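Local coordinates for protein cryptochrome DASH, chloroplast/mitochondrial (PDB 2IJG) that repairs cyclobutane pyrimidine dimers in single-stranded DNA as an FAD- and methenyltetrahydrofolate-binding photolyase, and may also serve as a photoreceptor, at residues A142-C147 against L170-G175; S176-K181 against W329-R334. All coordinates share one frame; numbering follows the deposited sequence.

Interaction 1: residues A142-C147 against L170-G175. With MHF (5,10-methenyl-6,7,8-trihydrofolic acid), chain C.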
loop_
_atom_site.group_PDB
_atom_site.type_symbol
_atom_site.label_atom_id
_atom_site.label_comp_id
_atom_site.label_asym_id
_atom_site.label_seq_id
_atom_site.Cartn_x
_atom_site.Cartn_y
_atom_site.Cartn_z
ATOM N N ALA A 142 7.080 -12.765 12.818
ATOM C CA ALA A 142 6.422 -12.149 11.668
ATOM C C ALA A 142 5.391 -11.163 12.193
ATOM O O ALA A 142 5.037 -11.207 13.371
ATOM C CB ALA A 142 5.731 -13.214 10.816
ATOM N N HIS A 143 4.915 -10.274 11.328
ATOM C CA HIS A 143 3.909 -9.306 11.744
ATOM C C HIS A 143 2.509 -9.895 11.636
ATOM O O HIS A 143 2.231 -10.729 10.771
ATOM C CB HIS A 143 3.988 -8.028 10.901
ATOM C CG HIS A 143 5.032 -7.058 11.363
ATOM N ND1 HIS A 143 6.274 -6.962 10.774
ATOM C CD2 HIS A 143 5.017 -6.143 12.361
ATOM C CE1 HIS A 143 6.979 -6.028 11.388
ATOM N NE2 HIS A 143 6.239 -5.515 12.355
ATOM N N LYS A 144 1.636 -9.457 12.533
ATOM C CA LYS A 144 0.251 -9.901 12.567
ATOM C C LYS A 144 -0.536 -9.180 11.471
ATOM O O LYS A 144 -0.392 -7.971 11.294
ATOM C CB LYS A 144 -0.364 -9.565 13.929
ATOM C CG LYS A 144 -1.827 -9.965 14.092
ATOM C CD LYS A 144 -1.964 -11.435 14.454
ATOM C CE LYS A 144 -3.424 -11.860 14.525
ATOM N NZ LYS A 144 -4.064 -11.786 13.182
ATOM N N GLU A 145 -1.352 -9.926 10.733
ATOM C CA GLU A 145 -2.178 -9.345 9.680
ATOM C C GLU A 145 -3.618 -9.302 10.193
ATOM O O GLU A 145 -3.908 -9.852 11.256
ATOM C CB GLU A 145 -2.080 -10.179 8.408
ATOM C CG GLU A 145 -0.761 -10.005 7.677
ATOM C CD GLU A 145 -0.642 -8.632 7.054
ATOM O OE1 GLU A 145 0.426 -8.323 6.478
ATOM O OE2 GLU A 145 -1.625 -7.864 7.140
ATOM N N THR A 146 -4.521 -8.666 9.451
ATOM C CA THR A 146 -5.905 -8.554 9.912
ATOM C C THR A 146 -7.017 -9.163 9.062
ATOM O O THR A 146 -8.028 -9.604 9.602
ATOM C CB THR A 146 -6.272 -7.083 10.162
ATOM O OG1 THR A 146 -6.048 -6.326 8.968
ATOM C CG2 THR A 146 -5.431 -6.508 11.293
ATOM N N CYS A 147 -6.857 -9.190 7.744
ATOM C CA CYS A 147 -7.909 -9.747 6.899
ATOM C C CYS A 147 -7.881 -11.270 6.840
ATOM O O CYS A 147 -6.829 -11.890 6.994
ATOM C CB CYS A 147 -7.838 -9.121 5.506
ATOM S SG CYS A 147 -8.117 -7.331 5.599
ATOM N N LEU A 170 5.096 -19.785 16.878
ATOM C CA LEU A 170 4.838 -18.705 15.931
ATOM C C LEU A 170 4.636 -17.461 16.792
ATOM O O LEU A 170 3.781 -17.447 17.675
ATOM C CB LEU A 170 3.558 -18.983 15.137
ATOM C CG LEU A 170 3.373 -18.413 13.721
ATOM C CD1 LEU A 170 1.917 -17.998 13.565
ATOM C CD2 LEU A 170 4.289 -17.229 13.455
ATOM N N GLU A 171 5.427 -16.424 16.549
ATOM C CA GLU A 171 5.310 -15.190 17.321
ATOM C C GLU A 171 4.870 -14.051 16.407
ATOM O O GLU A 171 5.677 -13.503 15.659
ATOM C CB GLU A 171 6.657 -14.839 17.955
ATOM C CG GLU A 171 7.255 -15.937 18.809
ATOM C CD GLU A 171 6.544 -16.105 20.138
ATOM O OE1 GLU A 171 6.981 -16.967 20.928
ATOM O OE2 GLU A 171 5.558 -15.381 20.401
ATOM N N LEU A 172 3.592 -13.695 16.468
ATOM C CA LEU A 172 3.071 -12.622 15.630
ATOM C C LEU A 172 3.102 -11.295 16.369
ATOM O O LEU A 172 2.450 -11.124 17.398
ATOM C CB LEU A 172 1.647 -12.951 15.179
ATOM C CG LEU A 172 1.534 -14.264 14.392
ATOM C CD1 LEU A 172 0.072 -14.593 14.129
ATOM C CD2 LEU A 172 2.308 -14.144 13.085
ATOM N N ILE A 173 3.869 -10.357 15.832
ATOM C CA ILE A 173 4.017 -9.043 16.434
ATOM C C ILE A 173 3.185 -7.995 15.712
ATOM O O ILE A 173 3.237 -7.866 14.487
ATOM C CB ILE A 173 5.512 -8.613 16.444
ATOM C CG1 ILE A 173 6.242 -9.263 17.629
ATOM C CG2 ILE A 173 5.631 -7.106 16.583
ATOM C CD1 ILE A 173 6.021 -10.753 17.790
ATOM N N TRP A 174 2.405 -7.242 16.475
ATOM C CA TRP A 174 1.591 -6.213 15.864
ATOM C C TRP A 174 2.506 -5.046 15.547
ATOM O O TRP A 174 3.402 -4.721 16.323
ATOM C CB TRP A 174 0.482 -5.761 16.803
ATOM C CG TRP A 174 -0.773 -5.474 16.055
ATOM C CD1 TRP A 174 -1.698 -6.384 15.614
ATOM C CD2 TRP A 174 -1.197 -4.206 15.572
ATOM N NE1 TRP A 174 -2.673 -5.754 14.882
ATOM C CE2 TRP A 174 -2.390 -4.416 14.839
ATOM C CE3 TRP A 174 -0.687 -2.912 15.684
ATOM C CZ2 TRP A 174 -3.076 -3.379 14.222
ATOM C CZ3 TRP A 174 -1.364 -1.886 15.075
ATOM C CH2 TRP A 174 -2.551 -2.122 14.350
ATOM N N GLY A 175 2.294 -4.422 14.398
ATOM C CA GLY A 175 3.135 -3.302 14.039
ATOM C C GLY A 175 3.033 -2.956 12.573
ATOM O O GLY A 175 3.788 -3.471 11.748
HETATM N N1 MHF C . -7.025 -9.231 -0.151
HETATM C C2 MHF C . -6.284 -9.496 0.979
HETATM N NA2 MHF C . -5.019 -8.991 1.082
HETATM N N3 MHF C . -6.776 -10.241 1.974
HETATM C C4 MHF C . -8.030 -10.777 1.909
HETATM O O4 MHF C . -8.456 -11.465 2.844
HETATM C C4A MHF C . -8.832 -10.536 0.745
HETATM N N5 MHF C . -10.134 -11.058 0.547
HETATM C C6 MHF C . -10.766 -11.127 -0.817
HETATM C C7 MHF C . -10.549 -9.737 -1.457
HETATM N N8 MHF C . -9.074 -9.480 -1.424
HETATM C C8A MHF C . -8.307 -9.741 -0.287
HETATM C C9 MHF C . -12.244 -11.498 -0.598
HETATM N N10 MHF C . -12.412 -11.386 0.872
HETATM C C11 MHF C . -11.084 -11.715 1.447
HETATM C C12 MHF C . -15.517 -13.926 2.430
HETATM C C13 MHF C . -15.778 -12.978 1.392
HETATM C C14 MHF C . -14.756 -12.175 0.886
HETATM C C15 MHF C . -13.429 -12.284 1.388
HETATM C C16 MHF C . -13.158 -13.258 2.428
HETATM C C17 MHF C . -14.189 -14.069 2.941
HETATM C C MHF C . -16.645 -14.725 2.973
HETATM O O MHF C . -17.765 -14.557 2.522
HETATM N N MHF C . -16.468 -15.620 3.976
HETATM C CA MHF C . -17.648 -16.342 4.494
HETATM C CB MHF C . -17.426 -17.853 4.571
HETATM C CG MHF C . -17.099 -18.375 3.158
HETATM C CD MHF C . -16.894 -19.865 3.144
HETATM O OE1 MHF C . -16.994 -20.513 4.163
HETATM O OE2 MHF C . -16.600 -20.483 1.979
HETATM C CT MHF C . -18.007 -15.756 5.854
HETATM O O1 MHF C . -17.271 -14.961 6.394
HETATM O O2 MHF C . -19.164 -16.092 6.444
#

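Interaction 2: residues S176-K181 against W329-R334. With FAD (flavin-adenine dinucleotide), chain B.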
loop_
_atom_site.group_PDB
_atom_site.type_symbol
_atom_site.label_atom_id
_atom_site.label_comp_id
_atom_site.label_asym_id
_atom_site.label_seq_id
_atom_site.Cartn_x
_atom_site.Cartn_y
_atom_site.Cartn_z
ATOM N N SER A 176 2.090 -2.086 12.248
ATOM C CA SER A 176 1.888 -1.656 10.877
ATOM C C SER A 176 1.162 -0.320 10.885
ATOM O O SER A 176 1.027 0.322 9.851
ATOM C CB SER A 176 1.064 -2.695 10.106
ATOM O OG SER A 176 -0.185 -2.936 10.741
ATOM N N THR A 177 0.719 0.101 12.068
ATOM C CA THR A 177 -0.011 1.357 12.216
ATOM C C THR A 177 0.748 2.424 12.997
ATOM O O THR A 177 1.695 2.119 13.718
ATOM C CB THR A 177 -1.341 1.125 12.941
ATOM O OG1 THR A 177 -1.078 0.557 14.227
ATOM C CG2 THR A 177 -2.234 0.186 12.143
ATOM N N MET A 178 0.320 3.677 12.849
ATOM C CA MET A 178 0.930 4.794 13.564
ATOM C C MET A 178 0.686 4.562 15.044
ATOM O O MET A 178 1.613 4.579 15.854
ATOM C CB MET A 178 0.279 6.119 13.176
ATOM C CG MET A 178 0.897 6.827 11.995
ATOM S SD MET A 178 1.360 8.516 12.433
ATOM C CE MET A 178 -0.256 9.246 12.711
ATOM N N TYR A 179 -0.584 4.368 15.382
ATOM C CA TYR A 179 -0.985 4.111 16.757
ATOM C C TYR A 179 -1.043 2.605 16.957
ATOM O O TYR A 179 -1.638 1.889 16.151
ATOM C CB TYR A 179 -2.354 4.727 17.038
ATOM C CG TYR A 179 -2.353 6.238 17.032
ATOM C CD1 TYR A 179 -2.784 6.956 15.915
ATOM C CD2 TYR A 179 -1.925 6.954 18.153
ATOM C CE1 TYR A 179 -2.792 8.354 15.917
ATOM C CE2 TYR A 179 -1.927 8.349 18.167
ATOM C CZ TYR A 179 -2.362 9.042 17.052
ATOM O OH TYR A 179 -2.388 10.416 17.083
ATOM N N HIS A 180 -0.423 2.129 18.029
ATOM C CA HIS A 180 -0.382 0.704 18.323
ATOM C C HIS A 180 -1.739 0.218 18.828
ATOM O O HIS A 180 -2.412 0.912 19.592
ATOM C CB HIS A 180 0.706 0.430 19.362
ATOM C CG HIS A 180 1.122 -1.005 19.439
ATOM N ND1 HIS A 180 0.315 -1.988 19.966
ATOM C CD2 HIS A 180 2.258 -1.624 19.036
ATOM C CE1 HIS A 180 0.933 -3.154 19.883
ATOM N NE2 HIS A 180 2.114 -2.960 19.323
ATOM N N LYS A 181 -2.135 -0.974 18.396
ATOM C CA LYS A 181 -3.415 -1.548 18.785
ATOM C C LYS A 181 -3.619 -1.610 20.296
ATOM O O LYS A 181 -4.726 -1.383 20.784
ATOM C CB LYS A 181 -3.567 -2.955 18.203
ATOM C CG LYS A 181 -4.970 -3.519 18.340
ATOM C CD LYS A 181 -5.103 -4.851 17.614
ATOM C CE LYS A 181 -4.689 -6.019 18.494
ATOM N NZ LYS A 181 -5.716 -6.284 19.549
ATOM N N TRP A 329 -6.007 7.958 8.704
ATOM C CA TRP A 329 -7.033 7.322 7.893
ATOM C C TRP A 329 -6.584 5.890 7.624
ATOM O O TRP A 329 -7.390 4.962 7.683
ATOM C CB TRP A 329 -7.227 8.059 6.567
ATOM C CG TRP A 329 -8.370 9.032 6.591
ATOM C CD1 TRP A 329 -8.293 10.395 6.598
ATOM C CD2 TRP A 329 -9.768 8.708 6.599
ATOM N NE1 TRP A 329 -9.558 10.942 6.606
ATOM C CE2 TRP A 329 -10.481 9.930 6.605
ATOM C CE3 TRP A 329 -10.487 7.505 6.602
ATOM C CZ2 TRP A 329 -11.881 9.982 6.609
ATOM C CZ3 TRP A 329 -11.880 7.555 6.608
ATOM C CH2 TRP A 329 -12.561 8.789 6.610
ATOM N N ARG A 330 -5.292 5.710 7.347
ATOM C CA ARG A 330 -4.749 4.381 7.081
ATOM C C ARG A 330 -4.866 3.510 8.332
ATOM O O ARG A 330 -5.210 2.329 8.248
ATOM C CB ARG A 330 -3.282 4.476 6.641
ATOM C CG ARG A 330 -2.591 3.127 6.481
ATOM C CD ARG A 330 -1.223 3.281 5.835
ATOM N NE ARG A 330 -0.451 2.040 5.850
ATOM C CZ ARG A 330 0.180 1.566 6.923
ATOM N NH1 ARG A 330 0.134 2.230 8.071
ATOM N NH2 ARG A 330 0.857 0.428 6.849
ATOM N N ASP A 331 -4.572 4.098 9.488
ATOM C CA ASP A 331 -4.677 3.380 10.755
ATOM C C ASP A 331 -6.132 2.982 10.972
ATOM O O ASP A 331 -6.434 1.851 11.357
ATOM C CB ASP A 331 -4.237 4.281 11.914
ATOM C CG ASP A 331 -2.777 4.101 12.283
ATOM O OD1 ASP A 331 -1.975 3.682 11.416
ATOM O OD2 ASP A 331 -2.428 4.397 13.450
ATOM N N TYR A 332 -7.034 3.921 10.712
ATOM C CA TYR A 332 -8.454 3.675 10.913
ATOM C C TYR A 332 -8.986 2.490 10.119
ATOM O O TYR A 332 -9.752 1.686 10.644
ATOM C CB TYR A 332 -9.261 4.926 10.580
ATOM C CG TYR A 332 -10.737 4.779 10.850
ATOM C CD1 TYR A 332 -11.666 4.864 9.813
ATOM C CD2 TYR A 332 -11.208 4.541 12.143
ATOM C CE1 TYR A 332 -13.034 4.717 10.053
ATOM C CE2 TYR A 332 -12.576 4.390 12.397
ATOM C CZ TYR A 332 -13.483 4.482 11.345
ATOM O OH TYR A 332 -14.835 4.347 11.585
ATOM N N PHE A 333 -8.588 2.373 8.857
ATOM C CA PHE A 333 -9.063 1.258 8.048
ATOM C C PHE A 333 -8.476 -0.081 8.490
ATOM O O PHE A 333 -9.122 -1.115 8.367
ATOM C CB PHE A 333 -8.797 1.530 6.562
ATOM C CG PHE A 333 -9.786 2.489 5.953
ATOM C CD1 PHE A 333 -11.152 2.212 5.992
ATOM C CD2 PHE A 333 -9.364 3.681 5.379
ATOM C CE1 PHE A 333 -12.079 3.110 5.473
ATOM C CE2 PHE A 333 -10.286 4.588 4.855
ATOM C CZ PHE A 333 -11.643 4.303 4.903
ATOM N N ARG A 334 -7.257 -0.062 9.014
ATOM C CA ARG A 334 -6.640 -1.291 9.505
ATOM C C ARG A 334 -7.486 -1.823 10.663
ATOM O O ARG A 334 -7.852 -2.994 10.696
ATOM C CB ARG A 334 -5.228 -1.012 10.021
ATOM C CG ARG A 334 -4.128 -1.202 9.008
ATOM C CD ARG A 334 -3.804 -2.682 8.813
ATOM N NE ARG A 334 -2.663 -2.857 7.917
ATOM C CZ ARG A 334 -2.213 -4.036 7.500
ATOM N NH1 ARG A 334 -2.807 -5.158 7.896
ATOM N NH2 ARG A 334 -1.167 -4.093 6.684
HETATM P PA FAD B . -0.894 11.616 0.662
HETATM O O1A FAD B . 0.242 11.838 -0.243
HETATM O O2A FAD B . -2.347 11.762 0.480
HETATM O O5B FAD B . -0.426 10.586 1.762
HETATM C C5B FAD B . -1.243 10.171 2.825
HETATM C C4B FAD B . -0.870 8.757 3.224
HETATM O O4B FAD B . -1.891 8.392 4.184
HETATM C C3B FAD B . -0.942 7.702 2.099
HETATM O O3B FAD B . 0.305 7.335 1.543
HETATM C C2B FAD B . -1.677 6.540 2.749
HETATM O O2B FAD B . -0.889 5.520 3.311
HETATM C C1B FAD B . -2.587 7.213 3.757
HETATM N N9A FAD B . -3.929 7.606 3.263
HETATM C C8A FAD B . -4.337 8.761 2.644
HETATM N N7A FAD B . -5.607 8.802 2.335
HETATM C C5A FAD B . -6.077 7.588 2.777
HETATM C C6A FAD B . -7.384 7.008 2.744
HETATM N N6A FAD B . -8.422 7.657 2.214
HETATM N N1A FAD B . -7.545 5.762 3.271
HETATM C C2A FAD B . -6.464 5.134 3.802
HETATM N N3A FAD B . -5.199 5.583 3.887
HETATM C C4A FAD B . -5.083 6.857 3.336
HETATM N N1 FAD B . -4.769 3.281 -0.711
HETATM C C2 FAD B . -4.000 2.212 -0.473
HETATM O O2 FAD B . -2.845 2.320 0.021
HETATM N N3 FAD B . -4.475 0.958 -0.851
HETATM C C4 FAD B . -5.750 0.718 -1.381
HETATM O O4 FAD B . -6.046 -0.444 -1.689
HETATM C C4X FAD B . -6.599 1.878 -1.539
HETATM N N5 FAD B . -7.920 1.789 -2.068
HETATM C C5X FAD B . -8.656 2.993 -2.261
HETATM C C6 FAD B . -9.989 2.931 -2.778
HETATM C C7 FAD B . -10.755 4.070 -2.968
HETATM C C7M FAD B . -12.171 3.889 -3.526
HETATM C C8 FAD B . -10.227 5.351 -2.637
HETATM C C8M FAD B . -11.014 6.639 -2.794
HETATM C C9 FAD B . -8.881 5.437 -2.128
HETATM C C9A FAD B . -8.087 4.296 -1.947
HETATM N N10 FAD B . -6.733 4.291 -1.435
HETATM C C10 FAD B . -6.044 3.122 -1.229
HETATM C "C1'" FAD B . -5.834 5.368 -1.166
HETATM C "C2'" FAD B . -5.802 6.848 -1.020
HETATM O "O2'" FAD B . -6.512 7.434 -2.115
HETATM C "C3'" FAD B . -4.280 6.754 -1.058
HETATM O "O3'" FAD B . -3.883 6.120 0.172
HETATM C "C4'" FAD B . -3.365 7.975 -1.143
HETATM O "O4'" FAD B . -3.735 8.642 -2.363
HETATM C "C5'" FAD B . -1.998 7.296 -1.230
HETATM O "O5'" FAD B . -0.769 8.044 -1.350
HETATM P P FAD B . -0.610 9.566 -1.568
HETATM O O1P FAD B . 0.804 9.763 -1.648
HETATM O O2P FAD B . -1.413 9.959 -2.744
HETATM O O3P FAD B . -1.233 10.305 -0.245
#

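Interaction 1: residues A142-C147 against L170-G175
Ala142 and His143 run parallel to Leu172 and Ile173, paired as Ala142 with Leu172 and His143 with Ile173. Ala142 receives the nearly straight bond from Ile173 N to its O (2.9 Å, 169°) and gives a longer one from its N to Glu171 O. The last rung, Lys144 N to Ile173 O at 3.0 Å, comes in from above the carbonyl plane, where the two chains begin to part. On one face of the sheet Ala142 CB meets Leu172 CD2 at 4.2 Å; on the other, His143 lies beside Ile173, and its ring reaches on to Gly175, with CD2 3.0 Å from Gly175 O, while ND1 bonds Asp50. The bend of Lys144 at chi2 lays CD against Leu172 CD1 (3.8 Å), while its CB, fixed by the backbone, lies near Trp174 CD1. A second bend, at chi4, turns NZ back to Glu145 O at 2.7 Å, and Glu154 of helix 148-163 pairs with the same ammonium. Strand 169-173 is an outermost strand of the parallel, Rossmann-like sheet of the photolyase alpha/beta domain, and the right-handed crossover to it from strand 137-143 runs through helix 148-163.

Interaction 2: residues S176-K181 against W329-R334
Asp331 reaches out from its helix and takes two backbone N-H groups of the loop 176-181, one on each carboxylate oxygen. Met178 N bonds OD1 at 2.7 Å, and Tyr179 N bonds OD2 at 2.7 Å in an almost perfectly straight line (178°). Both oxygens use their syn lone pairs, so the two bonds fix the rotation of the carboxylate and hold consecutive peptides of the loop. Arg330 makes the second link. Its chain runs extended from CG to NE, and CG anti to the backbone N (chi1 174°) sends it along to Ser176 O, which sits at the guanidinium edge, in plane, 2.8 Å from NH1; NH2 adds a weak bond to the same oxygen. An alanine in place of Asp331 would probably leave the buried N-H groups of Met178 and Tyr179 without their acceptor and the loop held to the helix mainly through Arg330.

Here the loop that leaves the alpha/beta sheet of a class-1 photolyase meets the helical FAD-binding domain: the loop follows the last sheet strand, and helix 318-340 carries the other half. On the cofactor side, Arg330 CD lies 3.4 Å from FAD O2B, and Phe333 turns its ring edge to the adenine, CE2 3.4 Å from FAD N1A, so one helix turn serves both loop and cofactor.

Around the carboxylate, Thr177 CB packs on OD1, Met178 CB lies 3.2 Å from OD2, and the Tyr179 ring presents its edge to OD2, its plane 74° from the carboxylate. One turn on, Thr177 CG2 touches Arg334 CB at 3.9 Å, and Ser176 OG lies over one face of the Arg334 guanidinium, whose NH1 forms a salt bridge with Glu145. Beyond Met178, Pro300 and Ile208 continue the apolar packing.

In the fold
The two contacts follow each other along the chain: Gly175 ends interaction 1 and Ser176 opens interaction 2, their centres 14 Å apart. Interaction 1 joins two strands inside one domain at the edge of the sheet, is only partly buried, and rests on backbone bonds repeated along the strands. Interaction 2 is buried and joins the loop leaving the sheet to the helical FAD-binding domain; with no regular strand in its loop, acidic and basic side chains of the helix bond the loop's backbone instead. The two are also tied directly, by a salt bridge between their segments and by the Trp174 ring packing on Lys181 N. Cys147 lies near the folate, whereas helix 318-340 flanks the FAD.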